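Local coordinates for protein NeuRonal IgCAM-5 (Caenorhabditis elegans, PDB 6ON6) that probably acts as a neuronal cell-surface receptor of the immunoglobulin superfamily, its first Ig domain, present here, forming a homodimer, at residues A[59-67]-A[77-87]; A[4-14]-A[26-36]. All coordinates share one frame; numbering follows the deposited sequence.

Contact 1 (A[59-67]-A[77-87]); sequences RRNKYELKP and VLTIKNVQESD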
loop_
_atom_site.group_PDB
_atom_site.type_symbol
_atom_site.label_atom_id
_atom_site.label_comp_id
_atom_site.label_asym_id
_atom_site.label_seq_id
_atom_site.Cartn_x
_atom_site.Cartn_y
_atom_site.Cartn_z
ATOM N N ARG A 59 12.745 5.712 0.604
ATOM C CA ARG A 59 13.342 6.567 -0.433
ATOM C C ARG A 59 12.900 8.026 -0.273
ATOM O O ARG A 59 12.283 8.622 -1.160
ATOM C CB ARG A 59 13.049 6.060 -1.854
ATOM C CG ARG A 59 13.557 4.676 -2.139
ATOM C CD ARG A 59 13.243 4.296 -3.590
ATOM N NE ARG A 59 13.990 5.088 -4.563
ATOM C CZ ARG A 59 13.752 5.133 -5.877
ATOM N NH1 ARG A 59 12.748 4.442 -6.403
ATOM N NH2 ARG A 59 14.542 5.866 -6.676
ATOM N N ARG A 60 13.337 8.606 0.847
ATOM C CA ARG A 60 13.023 9.992 1.183
ATOM C C ARG A 60 13.623 10.994 0.192
ATOM O O ARG A 60 13.140 12.136 0.106
ATOM C CB ARG A 60 13.552 10.284 2.596
ATOM C CG ARG A 60 12.489 10.529 3.643
ATOM N N ASN A 61 14.680 10.614 -0.537
ATOM C CA ASN A 61 15.212 11.490 -1.578
ATOM C C ASN A 61 14.453 11.377 -2.895
ATOM O O ASN A 61 14.694 12.189 -3.803
ATOM C CB ASN A 61 16.703 11.220 -1.813
ATOM C CG ASN A 61 17.545 11.581 -0.615
ATOM O OD1 ASN A 61 17.243 12.543 0.096
ATOM N ND2 ASN A 61 18.601 10.804 -0.371
ATOM N N LYS A 62 13.578 10.384 -3.034
ATOM C CA LYS A 62 12.811 10.166 -4.262
ATOM C C LYS A 62 11.359 10.644 -4.167
ATOM O O LYS A 62 10.821 11.226 -5.111
ATOM C CB LYS A 62 12.793 8.668 -4.563
ATOM C CG LYS A 62 11.945 8.301 -5.804
ATOM C CD LYS A 62 12.526 8.936 -7.086
ATOM C CE LYS A 62 11.717 8.465 -8.325
ATOM N NZ LYS A 62 12.338 8.924 -9.623
ATOM N N TYR A 63 10.715 10.385 -3.053
ATOM C CA TYR A 63 9.328 10.740 -2.815
ATOM C C TYR A 63 9.341 11.666 -1.630
ATOM O O TYR A 63 10.064 11.435 -0.642
ATOM C CB TYR A 63 8.580 9.524 -2.388
ATOM C CG TYR A 63 8.548 8.478 -3.436
ATOM C CD1 TYR A 63 7.817 8.662 -4.597
ATOM C CD2 TYR A 63 9.279 7.321 -3.288
ATOM C CE1 TYR A 63 7.808 7.706 -5.579
ATOM C CE2 TYR A 63 9.265 6.364 -4.237
ATOM C CZ TYR A 63 8.524 6.547 -5.381
ATOM O OH TYR A 63 8.543 5.567 -6.329
ATOM N N GLU A 64 8.549 12.711 -1.735
ATOM C CA GLU A 64 8.361 13.612 -0.632
ATOM C C GLU A 64 6.876 13.666 -0.367
ATOM O O GLU A 64 6.054 13.561 -1.280
ATOM C CB GLU A 64 8.921 15.011 -0.929
ATOM C CG GLU A 64 10.392 15.016 -1.310
ATOM C CD GLU A 64 10.949 16.416 -1.466
ATOM O OE1 GLU A 64 10.143 17.370 -1.412
ATOM O OE2 GLU A 64 12.189 16.558 -1.620
ATOM N N LEU A 65 6.538 13.799 0.889
ATOM C CA LEU A 65 5.148 13.941 1.261
ATOM C C LEU A 65 5.027 15.172 2.126
ATOM O O LEU A 65 5.777 15.328 3.092
ATOM C CB LEU A 65 4.638 12.732 2.034
ATOM C CG LEU A 65 3.205 12.857 2.532
ATOM C CD1 LEU A 65 2.261 12.771 1.361
ATOM C CD2 LEU A 65 2.975 11.748 3.514
ATOM N N LYS A 66 4.101 16.052 1.752
ATOM C CA LYS A 66 3.728 17.186 2.582
ATOM C C LYS A 66 2.326 16.898 3.066
ATOM O O LYS A 66 1.349 17.148 2.349
ATOM C CB LYS A 66 3.806 18.495 1.804
ATOM C CG LYS A 66 5.253 18.851 1.518
ATOM C CD LYS A 66 5.401 20.211 0.882
ATOM C CE LYS A 66 4.780 20.263 -0.515
ATOM N NZ LYS A 66 5.706 19.648 -1.529
ATOM N N PRO A 67 2.186 16.285 4.232
ATOM C CA PRO A 67 0.876 15.831 4.686
ATOM C C PRO A 67 0.214 16.985 5.399
ATOM O O PRO A 67 0.880 17.792 6.055
ATOM C CB PRO A 67 1.241 14.742 5.700
ATOM C CG PRO A 67 2.521 15.164 6.264
ATOM C CD PRO A 67 3.278 15.834 5.112
ATOM N N VAL A 77 0.245 16.228 -0.487
ATOM C CA VAL A 77 0.944 16.385 -1.754
ATOM C C VAL A 77 2.104 15.408 -1.777
ATOM O O VAL A 77 3.015 15.495 -0.939
ATOM C CB VAL A 77 1.477 17.809 -1.942
ATOM C CG1 VAL A 77 2.140 17.938 -3.293
ATOM C CG2 VAL A 77 0.351 18.821 -1.811
ATOM N N LEU A 78 2.054 14.488 -2.722
ATOM C CA LEU A 78 3.132 13.536 -2.955
ATOM C C LEU A 78 3.953 14.035 -4.138
ATOM O O LEU A 78 3.424 14.220 -5.236
ATOM C CB LEU A 78 2.531 12.185 -3.313
ATOM C CG LEU A 78 3.617 11.165 -3.620
ATOM C CD1 LEU A 78 4.271 10.731 -2.316
ATOM C CD2 LEU A 78 2.944 10.027 -4.319
ATOM N N THR A 79 5.243 14.258 -3.922
ATOM C CA THR A 79 6.137 14.636 -5.012
ATOM C C THR A 79 6.943 13.428 -5.449
ATOM O O THR A 79 7.491 12.711 -4.604
ATOM C CB THR A 79 7.098 15.730 -4.555
ATOM O OG1 THR A 79 6.339 16.877 -4.167
ATOM C CG2 THR A 79 8.075 16.094 -5.640
ATOM N N ILE A 80 6.961 13.184 -6.753
ATOM C CA ILE A 80 7.905 12.234 -7.359
ATOM C C ILE A 80 9.029 13.058 -7.947
ATOM O O ILE A 80 8.843 13.820 -8.900
ATOM C CB ILE A 80 7.242 11.380 -8.441
ATOM C CG1 ILE A 80 6.019 10.694 -7.841
ATOM C CG2 ILE A 80 8.204 10.297 -8.928
ATOM C CD1 ILE A 80 4.848 10.867 -8.629
ATOM N N LYS A 81 10.202 12.948 -7.349
ATOM C CA LYS A 81 11.343 13.712 -7.820
ATOM C C LYS A 81 12.022 12.975 -8.964
ATOM O O LYS A 81 12.065 11.739 -8.991
ATOM C CB LYS A 81 12.353 13.866 -6.679
ATOM C CG LYS A 81 11.804 14.632 -5.439
ATOM C CD LYS A 81 11.738 16.104 -5.716
ATOM C CE LYS A 81 13.172 16.664 -5.675
ATOM N NZ LYS A 81 13.268 18.139 -5.957
ATOM N N ASN A 82 12.640 13.741 -9.870
ATOM C CA ASN A 82 13.579 13.163 -10.839
ATOM C C ASN A 82 12.926 12.023 -11.627
ATOM O O ASN A 82 13.390 10.895 -11.651
ATOM C CB ASN A 82 14.868 12.682 -10.144
ATOM C CG ASN A 82 15.901 12.202 -11.119
ATOM O OD1 ASN A 82 15.970 12.671 -12.261
ATOM N ND2 ASN A 82 16.679 11.219 -10.684
ATOM N N VAL A 83 11.806 12.341 -12.281
ATOM C CA VAL A 83 10.996 11.298 -12.895
ATOM C C VAL A 83 11.790 10.503 -13.932
ATOM O O VAL A 83 12.562 11.071 -14.711
ATOM C CB VAL A 83 9.740 11.959 -13.501
ATOM C CG1 VAL A 83 9.119 11.053 -14.505
ATOM C CG2 VAL A 83 8.762 12.334 -12.374
ATOM N N GLN A 84 11.589 9.181 -13.930
ATOM C CA GLN A 84 12.245 8.256 -14.843
ATOM C C GLN A 84 11.165 7.396 -15.486
ATOM O O GLN A 84 10.017 7.382 -15.054
ATOM C CB GLN A 84 13.217 7.382 -14.059
ATOM C CG GLN A 84 14.333 8.182 -13.382
ATOM C CD GLN A 84 15.260 8.837 -14.352
ATOM O OE1 GLN A 84 15.686 8.192 -15.346
ATOM N NE2 GLN A 84 15.720 10.054 -14.011
ATOM N N GLU A 85 11.522 6.683 -16.540
ATOM C CA GLU A 85 10.634 5.715 -17.171
ATOM C C GLU A 85 9.974 4.780 -16.165
ATOM O O GLU A 85 8.771 4.515 -16.256
ATOM C CB GLU A 85 11.420 4.884 -18.166
ATOM C CG GLU A 85 11.861 5.635 -19.392
ATOM C CD GLU A 85 12.372 4.668 -20.462
ATOM O OE1 GLU A 85 13.595 4.352 -20.498
ATOM O OE2 GLU A 85 11.516 4.193 -21.244
ATOM N N SER A 86 10.708 4.331 -15.157
ATOM C CA SER A 86 10.148 3.408 -14.184
ATOM C C SER A 86 9.066 4.053 -13.325
ATOM O O SER A 86 8.309 3.323 -12.677
ATOM C CB SER A 86 11.230 2.826 -13.281
ATOM O OG SER A 86 12.015 3.867 -12.766
ATOM N N ASP A 87 8.970 5.392 -13.308
ATOM C CA ASP A 87 7.896 6.062 -12.572
ATOM C C ASP A 87 6.588 6.137 -13.336
ATOM O O ASP A 87 5.580 6.554 -12.735
ATOM C CB ASP A 87 8.355 7.472 -12.206
ATOM C CG ASP A 87 9.573 7.458 -11.302
ATOM O OD1 ASP A 87 9.549 6.709 -10.313
ATOM O OD2 ASP A 87 10.526 8.189 -11.579
HETATM O O HOH W 1 7.558 5.989 -8.651
HETATM O O HOH W 2 8.313 18.744 -3.027
HETATM O O HOH W 3 10.996 18.940 -3.731
HETATM O O HOH W 4 5.463 16.923 -1.602
#

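Contact 2 (A[4-14]-A[26-36]); sequences APPTIQQPSMS and FTCIVNDLGSH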
loop_
_atom_site.group_PDB
_atom_site.type_symbol
_atom_site.label_atom_id
_atom_site.label_comp_id
_atom_site.label_asym_id
_atom_site.label_seq_id
_atom_site.Cartn_x
_atom_site.Cartn_y
_atom_site.Cartn_z
ATOM N N ALA A 4 -20.323 13.438 8.350
ATOM C CA ALA A 4 -19.935 13.222 6.963
ATOM C C ALA A 4 -18.764 12.273 6.909
ATOM O O ALA A 4 -17.860 12.368 7.738
ATOM C CB ALA A 4 -19.559 14.528 6.303
ATOM N N PRO A 5 -18.788 11.365 5.937
ATOM C CA PRO A 5 -17.643 10.495 5.695
ATOM C C PRO A 5 -16.543 11.275 4.998
ATOM O O PRO A 5 -16.792 12.356 4.450
ATOM C CB PRO A 5 -18.230 9.429 4.756
ATOM C CG PRO A 5 -19.283 10.162 3.995
ATOM C CD PRO A 5 -19.884 11.118 4.981
ATOM N N PRO A 6 -15.310 10.783 5.000
ATOM C CA PRO A 6 -14.294 11.427 4.165
ATOM C C PRO A 6 -14.700 11.404 2.705
ATOM O O PRO A 6 -15.231 10.407 2.204
ATOM C CB PRO A 6 -13.045 10.557 4.391
ATOM C CG PRO A 6 -13.237 10.007 5.772
ATOM C CD PRO A 6 -14.743 9.822 5.953
ATOM N N THR A 7 -14.368 12.490 1.999
ATOM C CA THR A 7 -14.532 12.539 0.560
ATOM C C THR A 7 -13.279 13.183 -0.025
ATOM O O THR A 7 -12.572 13.937 0.641
ATOM C CB THR A 7 -15.823 13.310 0.165
ATOM O OG1 THR A 7 -15.815 14.585 0.816
ATOM C CG2 THR A 7 -17.083 12.506 0.542
ATOM N N ILE A 8 -13.056 12.935 -1.294
ATOM C CA ILE A 8 -11.886 13.498 -1.953
ATOM C C ILE A 8 -12.339 14.614 -2.882
ATOM O O ILE A 8 -13.165 14.393 -3.784
ATOM C CB ILE A 8 -11.060 12.422 -2.661
ATOM C CG1 ILE A 8 -10.418 11.493 -1.615
ATOM C CG2 ILE A 8 -10.001 13.077 -3.494
ATOM C CD1 ILE A 8 -9.784 10.226 -2.183
ATOM N N GLN A 9 -11.875 15.829 -2.596
ATOM C CA GLN A 9 -12.329 16.994 -3.333
ATOM C C GLN A 9 -11.772 16.953 -4.735
ATOM O O GLN A 9 -10.618 16.553 -4.935
ATOM C CB GLN A 9 -11.779 18.225 -2.644
ATOM C CG GLN A 9 -12.052 19.511 -3.394
ATOM C CD GLN A 9 -11.884 20.690 -2.494
ATOM O OE1 GLN A 9 -12.365 20.685 -1.370
ATOM N NE2 GLN A 9 -11.136 21.672 -2.943
ATOM N N GLN A 10 -12.492 17.374 -5.669
ATOM C CA GLN A 10 -11.987 17.354 -7.023
ATOM C C GLN A 10 -11.688 18.756 -7.528
ATOM O O GLN A 10 -12.457 19.681 -7.260
ATOM C CB GLN A 10 -12.976 16.678 -7.968
ATOM C CG GLN A 10 -13.103 15.192 -7.723
ATOM C CD GLN A 10 -11.784 14.421 -7.929
ATOM O OE1 GLN A 10 -10.894 14.846 -8.678
ATOM N NE2 GLN A 10 -11.655 13.278 -7.253
ATOM N N PRO A 11 -10.606 18.957 -8.293
ATOM C CA PRO A 11 -9.686 17.931 -8.784
ATOM C C PRO A 11 -8.673 17.481 -7.732
ATOM O O PRO A 11 -8.106 18.300 -7.012
ATOM C CB PRO A 11 -8.941 18.656 -9.906
ATOM C CG PRO A 11 -8.947 20.071 -9.506
ATOM C CD PRO A 11 -10.273 20.282 -8.824
ATOM N N SER A 12 -8.490 16.170 -7.638
ATOM C CA SER A 12 -7.439 15.527 -6.855
ATOM C C SER A 12 -6.821 14.456 -7.740
ATOM O O SER A 12 -7.488 13.910 -8.611
ATOM C CB SER A 12 -7.924 14.840 -5.554
ATOM O OG SER A 12 -8.098 15.760 -4.468
ATOM N N MET A 13 -5.520 14.179 -7.543
ATOM C CA MET A 13 -4.839 13.099 -8.271
ATOM C C MET A 13 -5.039 13.258 -9.779
ATOM O O MET A 13 -5.390 12.318 -10.496
ATOM C CB MET A 13 -5.264 11.731 -7.765
ATOM C CG MET A 13 -5.104 11.559 -6.257
ATOM S SD MET A 13 -3.393 11.782 -5.713
ATOM C CE MET A 13 -2.572 10.385 -6.421
ATOM N N SER A 14 -4.803 14.486 -10.250
ATOM C CA SER A 14 -4.860 14.775 -11.670
ATOM C C SER A 14 -3.728 14.081 -12.419
ATOM O O SER A 14 -2.574 14.018 -11.958
ATOM C CB SER A 14 -4.732 16.275 -11.871
ATOM O OG SER A 14 -5.882 16.921 -11.302
ATOM N N PHE A 26 1.394 14.866 -7.129
ATOM C CA PHE A 26 -0.004 14.404 -7.080
ATOM C C PHE A 26 -0.572 14.914 -5.774
ATOM O O PHE A 26 -0.007 14.692 -4.706
ATOM C CB PHE A 26 -0.081 12.857 -7.158
ATOM C CG PHE A 26 0.208 12.313 -8.533
ATOM C CD1 PHE A 26 -0.803 12.279 -9.486
ATOM C CD2 PHE A 26 1.469 11.844 -8.889
ATOM C CE1 PHE A 26 -0.573 11.806 -10.748
ATOM C CE2 PHE A 26 1.691 11.394 -10.157
ATOM C CZ PHE A 26 0.683 11.344 -11.089
ATOM N N THR A 27 -1.713 15.603 -5.850
ATOM C CA THR A 27 -2.346 16.161 -4.648
ATOM C C THR A 27 -3.682 15.481 -4.355
ATOM O O THR A 27 -4.535 15.349 -5.245
ATOM C CB THR A 27 -2.554 17.676 -4.784
ATOM O OG1 THR A 27 -1.297 18.302 -5.053
ATOM C CG2 THR A 27 -3.194 18.284 -3.481
ATOM N N CYS A 28 -3.843 15.028 -3.125
ATOM C CA CYS A 28 -5.087 14.438 -2.648
ATOM C C CYS A 28 -5.669 15.380 -1.603
ATOM O O CYS A 28 -5.075 15.565 -0.532
ATOM C CB CYS A 28 -4.757 13.104 -2.010
ATOM S SG CYS A 28 -6.155 12.100 -1.536
ATOM N N ILE A 29 -6.827 15.963 -1.895
ATOM C CA ILE A 29 -7.452 16.916 -0.988
ATOM C C ILE A 29 -8.633 16.210 -0.340
ATOM O O ILE A 29 -9.520 15.705 -1.034
ATOM C CB ILE A 29 -7.905 18.181 -1.730
ATOM C CG1 ILE A 29 -6.685 18.842 -2.419
ATOM C CG2 ILE A 29 -8.604 19.139 -0.738
ATOM C CD1 ILE A 29 -6.980 20.065 -3.286
ATOM N N VAL A 30 -8.571 16.040 0.965
ATOM C CA VAL A 30 -9.545 15.203 1.634
ATOM C C VAL A 30 -10.393 16.085 2.514
ATOM O O VAL A 30 -9.871 16.760 3.412
ATOM C CB VAL A 30 -8.898 14.092 2.459
ATOM C CG1 VAL A 30 -10.040 13.201 2.978
ATOM C CG2 VAL A 30 -7.856 13.316 1.646
ATOM N N ASN A 31 -11.711 16.054 2.277
ATOM C CA ASN A 31 -12.687 16.721 3.125
ATOM C C ASN A 31 -13.193 15.707 4.136
ATOM O O ASN A 31 -13.388 14.526 3.809
ATOM C CB ASN A 31 -13.843 17.282 2.287
ATOM C CG ASN A 31 -13.395 18.436 1.416
ATOM O OD1 ASN A 31 -12.477 19.172 1.787
ATOM N ND2 ASN A 31 -13.975 18.554 0.232
ATOM N N ASP A 32 -13.393 16.180 5.373
ATOM C CA ASP A 32 -13.969 15.367 6.449
ATOM C C ASP A 32 -13.155 14.098 6.739
ATOM O O ASP A 32 -13.697 13.007 6.917
ATOM C CB ASP A 32 -15.446 15.068 6.175
ATOM C CG ASP A 32 -16.257 16.343 5.997
ATOM O OD1 ASP A 32 -16.227 17.190 6.912
ATOM O OD2 ASP A 32 -16.868 16.510 4.924
ATOM N N LEU A 33 -11.820 14.230 6.739
ATOM C CA LEU A 33 -10.968 13.066 6.982
ATOM C C LEU A 33 -11.171 12.501 8.384
ATOM O O LEU A 33 -11.165 11.279 8.570
ATOM C CB LEU A 33 -9.494 13.427 6.755
ATOM C CG LEU A 33 -8.540 12.254 6.963
ATOM C CD1 LEU A 33 -8.731 11.218 5.868
ATOM C CD2 LEU A 33 -7.100 12.742 7.004
ATOM N N GLY A 34 -11.401 13.369 9.374
ATOM C CA GLY A 34 -11.460 12.891 10.746
ATOM C C GLY A 34 -10.209 12.122 11.139
ATOM O O GLY A 34 -9.077 12.537 10.874
ATOM N N SER A 35 -10.411 10.976 11.779
ATOM C CA SER A 35 -9.323 10.145 12.267
ATOM C C SER A 35 -8.888 9.111 11.251
ATOM O O SER A 35 -8.117 8.205 11.589
ATOM C CB SER A 35 -9.771 9.419 13.521
ATOM O OG SER A 35 -10.936 8.676 13.216
ATOM N N HIS A 36 -9.361 9.218 10.020
ATOM C CA HIS A 36 -8.984 8.238 9.027
ATOM C C HIS A 36 -7.558 8.468 8.537
ATOM O O HIS A 36 -6.974 9.541 8.703
ATOM C CB HIS A 36 -9.984 8.243 7.885
ATOM C CG HIS A 36 -11.292 7.620 8.245
ATOM N ND1 HIS A 36 -12.363 8.348 8.722
ATOM C CD2 HIS A 36 -11.697 6.329 8.209
ATOM C CE1 HIS A 36 -13.371 7.529 8.952
ATOM N NE2 HIS A 36 -12.999 6.302 8.645
HETATM O O HOH W 5 -17.177 14.668 3.023
HETATM O O HOH W 6 -16.095 16.615 -0.929
HETATM O O HOH W 7 -3.028 16.065 -8.357
#

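Contact 1 (A[59-67]-A[77-87])
Tyr-63 to Lys-66 run antiparallel to Val-77 to Ile-80, as strands D and E of the immunoglobulin fold. The axes of the two short strands approach to 4.7 Å and make an angle of 164°. Glu-64 with Thr-79 and Lys-66 with Val-77 are hydrogen-bonded pairs; Tyr-63 with Ile-80 and Leu-65 with Leu-78 are non-hydrogen-bonded. Just beyond the ladder, Lys-81 N donates to Lys-62 O at 2.9 Å.

Lys-62 carries the side-chain contact. Its first torsion (chi1 177°) puts CG over one face of the Tyr-63 ring, offset toward the rim. The bend at chi2 (63°) then turns the extended end toward Asp-87. CE packs on Ile-80 CG2 at 4.0 Å. NZ makes a salt bridge to Asp-87 OD2 at 2.8 Å, on the syn side of the carboxylate. It also donates to Lys-81 O at 2.9 Å. Gln-84 N holds the same Asp-87 OD2 from the anti side, so two donors grip this oxygen. A water at the edge of the Tyr-63 ring lies 2.6 Å from Tyr-63 OH and donates to Asp-87 OD1. The buried lysine thus fastens the loop after strand E to the start of strand D.

On the face of Glu-64, Lys-66, Val-77 and Thr-79, one water joins Glu-64 OE1 to Thr-79 OG1. Another accepts from Lys-66 NZ and donates to Val-77 O and Thr-79 OG1.

Asp-87 O also bonds Tyr-91 OH, the tyrosine corner of Ig domains. Thr-79 OG1 is hydrogen-bonded to Asp-25 OD1, Lys-81 NZ makes a salt bridge with Asp-23, and Arg-59 N bonds Glu-98 of the second subunit. Within this chain strand 63-69 is an edge strand, strand 75-80 lies against strand 24-31, and Tyr-63 and Leu-78 pack on Leu-50 of strand 48-52.

Contact 2 (A[4-14]-A[26-36])
Thr-7 and Ile-8 pair antiparallel with Asn-31 and Val-30, joining strands A and B of the Ig sandwich. Thr-7 and Asn-31 form the hydrogen-bonded pair, and Gln-9 N adds a bond to Ile-29 O at 2.8 Å.

Gln-9 reaches across on the Asn-31 face. Its CB lies 3.6 Å from Asn-31 ND2 and also touches Ile-29 CG2. CG leaves opposite the backbone N (chi1 174°), and the chain stays extended as far as the amide. CD passes Ile-29 CG2 at 4.0 Å. At the tip, OE1 accepts from Asn-31 ND2 at 3.1 Å, on a lone pair, with the two amide planes 49° apart.

Between Gln-9 and Met-13, where a cis peptide precedes Pro-11, Ser-12 OG takes the place of a backbone acceptor: it donates to Gln-9 O and accepts from Ile-29 N at 2.9 Å. On the inner side, Ile-8 CD1 lies against SG of Cys-28, which is in the disulfide with Cys-93. At the far end, the Pro-6 ring crosses His-36 at about a right angle, with Pro-6 CG 3.5 Å from His-36 ND1. Met-13 N bonds Thr-27 O, and the Met-13 side chain, bent at chi2 and chi3, brings CE to 3.6 Å from Phe-26 CB.

Both contacts belong to the same antiparallel sheet and lie on opposite sides of the chain's centre. Contact 2 joins edge strand 7-8 to strand 24-31; contact 1 joins the other edge strand, 63-69, to strand 75-80. The inner strands are neighbours, and Leu-78 O probably accepts from Phe-26 N. In contact 1 Lys-62, Tyr-63, Leu-78 and Asp-87 are buried and Lys-66 exposed; in contact 2 Pro-6, Cys-28 and Phe-26 are buried, Thr-7 and Asp-32 exposed. The second subunit reaches contact 1 but not contact 2. A buried salt bridge marks contact 1, whereas the direct side-chain bonds of contact 2 come from neutral amide and hydroxyl groups, and its one carboxylate, Asp-32, is joined through a water.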